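Cyclopenase asqI (Emericella nidulans, PDB 5YY3) catalyses the zinc-dependent conversion of 4'-methoxycyclopenin into 4'-methoxyviridicatin, with loss of methyl isocyanate, in aspoquinolone biosynthesis. Local coordinates at residues R430-S435 with V526-D531. Sequence-based numbering, arbitrary orientation.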
ATOM      1  N   ARG A 430     -33.006   8.618   1.346  1.00 27.01           N
ATOM      2  CA  ARG A 430     -32.682   9.559   2.442  1.00 27.31           C
ATOM      3  C   ARG A 430     -32.441   8.864   3.745  1.00 20.82           C
ATOM      4  O   ARG A 430     -32.969   7.785   3.967  1.00 22.33           O
ATOM      5  CB  ARG A 430     -33.831  10.524   2.782  1.00 32.99           C
ATOM      6  CG  ARG A 430     -34.783  10.885   1.724  1.00 31.87           C
ATOM      7  CD  ARG A 430     -35.533  12.147   2.142  1.00 39.10           C
ATOM      8  NE  ARG A 430     -36.798  11.925   2.826  1.00 31.81           N
ATOM      9  CZ  ARG A 430     -37.698  12.889   2.964  1.00 38.98           C
ATOM     10  NH1 ARG A 430     -37.417  14.096   2.491  1.00 38.69           N
ATOM     11  NH2 ARG A 430     -38.860  12.666   3.570  1.00 34.26           N
ATOM     12  N   LEU A 431     -31.772   9.550   4.661  1.00 23.29           N
ATOM     13  CA  LEU A 431     -31.789   9.154   6.061  1.00 25.35           C
ATOM     14  C   LEU A 431     -33.197   9.320   6.630  1.00 30.75           C
ATOM     15  O   LEU A 431     -33.986  10.149   6.161  1.00 32.28           O
ATOM     16  CB  LEU A 431     -30.805   9.991   6.877  1.00 26.22           C
ATOM     17  CG  LEU A 431     -29.319   9.827   6.564  1.00 25.40           C
ATOM     18  CD1 LEU A 431     -28.520  10.928   7.248  1.00 23.43           C
ATOM     19  CD2 LEU A 431     -28.851   8.452   7.034  1.00 23.13           C
ATOM     20  N   GLN A 432     -33.513   8.528   7.643  1.00 27.96           N
ATOM     21  CA  GLN A 432     -34.769   8.707   8.332  1.00 27.31           C
ATOM     22  C   GLN A 432     -34.665   9.907   9.270  1.00 31.68           C
ATOM     23  O   GLN A 432     -35.600  10.697   9.392  1.00 29.77           O
ATOM     24  CB  GLN A 432     -35.138   7.455   9.104  1.00 26.46           C
ATOM     25  CG  GLN A 432     -35.646   6.330   8.241  1.00 28.25           C
ATOM     26  CD  GLN A 432     -36.124   5.186   9.093  1.00 28.15           C
ATOM     27  OE1 GLN A 432     -36.822   5.393  10.092  1.00 27.86           O
ATOM     28  NE2 GLN A 432     -35.721   3.973   8.734  1.00 27.79           N
ATOM     29  N   ASP A 433     -33.520  10.024   9.935  1.00 32.82           N
ATOM     30  CA  ASP A 433     -33.231  11.169  10.780  1.00 32.67           C
ATOM     31  C   ASP A 433     -32.681  12.312   9.938  1.00 32.49           C
ATOM     32  O   ASP A 433     -31.543  12.258   9.502  1.00 33.26           O
ATOM     33  CB  ASP A 433     -32.243  10.778  11.869  1.00 36.59           C
ATOM     34  CG  ASP A 433     -31.813  11.953  12.732  1.00 37.26           C
ATOM     35  OD1 ASP A 433     -32.415  13.048  12.641  1.00 34.88           O
ATOM     36  OD2 ASP A 433     -30.861  11.769  13.515  1.00 47.70           O
ATOM     37  N   ARG A 434     -33.493  13.338   9.716  1.00 35.09           N
ATOM     38  CA  ARG A 434     -33.106  14.473   8.876  1.00 40.42           C
ATOM     39  C   ARG A 434     -32.787  15.736   9.691  1.00 43.04           C
ATOM     40  O   ARG A 434     -32.962  16.862   9.202  1.00 44.86           O
ATOM     41  CB  ARG A 434     -34.221  14.779   7.875  1.00 42.63           C
ATOM     42  CG  ARG A 434     -34.533  13.630   6.941  1.00 44.09           C
ATOM     43  CD  ARG A 434     -35.653  13.966   5.963  1.00 40.71           C
ATOM     44  NE  ARG A 434     -36.992  13.614   6.448  1.00 43.99           N
ATOM     45  CZ  ARG A 434     -37.454  12.363   6.548  1.00 50.48           C
ATOM     46  NH1 ARG A 434     -36.670  11.317   6.258  1.00 38.74           N
ATOM     47  NH2 ARG A 434     -38.700  12.149   6.974  1.00 50.50           N
ATOM     48  N   SER A 435     -32.323  15.542  10.924  1.00 42.41           N
ATOM     49  CA  SER A 435     -32.151  16.644  11.877  1.00 43.57           C
ATOM     50  C   SER A 435     -30.810  17.362  11.742  1.00 49.62           C
ATOM     51  O   SER A 435     -30.732  18.557  12.008  1.00 55.12           O
ATOM     52  CB  SER A 435     -32.322  16.134  13.315  1.00 34.24           C
ATOM     53  OG  SER A 435     -31.099  15.641  13.828  1.00 45.07           O
ATOM     54  N   VAL A 526     -43.795   6.131   0.670  1.00 30.19           N
ATOM     55  CA  VAL A 526     -42.587   6.026   1.484  1.00 24.57           C
ATOM     56  C   VAL A 526     -42.360   4.580   1.967  1.00 27.95           C
ATOM     57  O   VAL A 526     -43.281   3.919   2.454  1.00 27.79           O
ATOM     58  CB  VAL A 526     -42.634   6.965   2.709  1.00 28.20           C
ATOM     59  CG1 VAL A 526     -41.267   6.990   3.432  1.00 25.91           C
ATOM     60  CG2 VAL A 526     -43.025   8.366   2.283  1.00 30.36           C
ATOM     61  N   ARG A 527     -41.123   4.105   1.826  1.00 27.64           N
ATOM     62  CA  ARG A 527     -40.728   2.785   2.315  1.00 27.77           C
ATOM     63  C   ARG A 527     -39.534   2.872   3.260  1.00 26.79           C
ATOM     64  O   ARG A 527     -38.505   3.452   2.903  1.00 26.02           O
ATOM     65  CB  ARG A 527     -40.372   1.864   1.148  1.00 22.77           C
ATOM     66  CG  ARG A 527     -41.516   1.545   0.220  1.00 25.48           C
ATOM     67  CD  ARG A 527     -42.373   0.474   0.824  1.00 28.00           C
ATOM     68  NE  ARG A 527     -41.704  -0.823   0.803  1.00 25.62           N
ATOM     69  CZ  ARG A 527     -42.130  -1.882   1.482  1.00 28.34           C
ATOM     70  NH1 ARG A 527     -43.217  -1.771   2.240  1.00 28.32           N
ATOM     71  NH2 ARG A 527     -41.476  -3.043   1.413  1.00 21.06           N
ATOM     72  N   LEU A 528     -39.653   2.290   4.452  1.00 27.62           N
ATOM     73  CA  LEU A 528     -38.511   2.220   5.373  1.00 25.72           C
ATOM     74  C   LEU A 528     -37.567   1.090   4.972  1.00 28.46           C
ATOM     75  O   LEU A 528     -37.980   0.128   4.293  1.00 25.93           O
ATOM     76  CB  LEU A 528     -38.979   2.018   6.822  1.00 25.94           C
ATOM     77  CG  LEU A 528     -40.041   3.008   7.346  1.00 28.43           C
ATOM     78  CD1 LEU A 528     -40.362   2.736   8.809  1.00 23.63           C
ATOM     79  CD2 LEU A 528     -39.613   4.462   7.144  1.00 21.24           C
ATOM     80  N   ASP A 529     -36.299   1.214   5.387  1.00 25.05           N
ATOM     81  CA  ASP A 529     -35.302   0.159   5.192  1.00 25.53           C
ATOM     82  C   ASP A 529     -35.770  -1.163   5.800  1.00 24.54           C
ATOM     83  O   ASP A 529     -35.586  -2.248   5.224  1.00 22.41           O
ATOM     84  CB  ASP A 529     -33.943   0.568   5.801  1.00 20.95           C
ATOM     85  CG  ASP A 529     -34.054   1.114   7.232  1.00 23.88           C
ATOM     86  OD1 ASP A 529     -35.176   1.274   7.757  1.00 24.46           O
ATOM     87  OD2 ASP A 529     -33.000   1.419   7.843  1.00 29.73           O
ATOM     88  N   THR A 530     -36.389  -1.053   6.971  1.00 26.89           N
ATOM     89  CA  THR A 530     -36.715  -2.208   7.796  1.00 25.05           C
ATOM     90  C   THR A 530     -37.979  -2.913   7.311  1.00 28.80           C
ATOM     91  O   THR A 530     -38.358  -3.944   7.859  1.00 30.33           O
ATOM     92  CB  THR A 530     -36.876  -1.794   9.288  1.00 28.54           C
ATOM     93  OG1 THR A 530     -37.654  -0.593   9.379  1.00 29.50           O
ATOM     94  CG2 THR A 530     -35.505  -1.518   9.931  1.00 21.30           C
ATOM     95  N   ASP A 531     -38.629  -2.353   6.289  1.00 25.68           N
ATOM     96  CA  ASP A 531     -39.817  -2.975   5.708  1.00 25.37           C
ATOM     97  C   ASP A 531     -39.503  -3.634   4.361  1.00 28.35           C
ATOM     98  O   ASP A 531     -40.376  -4.235   3.742  1.00 25.24           O
ATOM     99  CB  ASP A 531     -40.945  -1.937   5.549  1.00 27.37           C
ATOM    100  CG  ASP A 531     -41.532  -1.483   6.894  1.00 34.15           C
ATOM    101  OD1 ASP A 531     -41.534  -2.290   7.857  1.00 36.71           O
ATOM    102  OD2 ASP A 531     -41.977  -0.313   6.992  1.00 32.26           O
TER
HETATM  103  O   HOH W   1     -37.147   1.859  10.584  1.00 28.90           O
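In the beta-sheet of the hemocyanin-type, Ig-like domain, Gln432 meets Leu528 and Asp529 where strands 422-431 and 523-528 end. The two strands are not direct neighbours. Strand 461-475 runs between them, antiparallel to both, and Gln432 reaches across it. Its CG stands beside the backbone N (chi1 -75°), and the chain then extends to carry the amide over to the other strand end. There Gln432 CD lies 4.1 Å from Leu528 CD2, and the two side chains cross at about a right angle. Gln432 NE2 comes within 2.9 Å of Asp529 OD1, but the angle is too poor for a hydrogen bond. The amide and carboxylate planes are 81° apart. Both groups are instead held by the middle strand: Gln432 NE2 donates to Tyr467 O, and Asp529 OD2 accepts from Tyr467 N. One tyrosine backbone therefore positions both polar ends. Asp529 OD1 also takes a weak hydrogen bond of 2.7 Å from Thr530 N, within the 3-10 turn 529-531. The contact is partly buried and lies away from the zinc ligands. A water accepts from Gln432 NE2 at 3.2 Å. The same water lies 2.8 Å from Thr530 OG1 and so links the two segments.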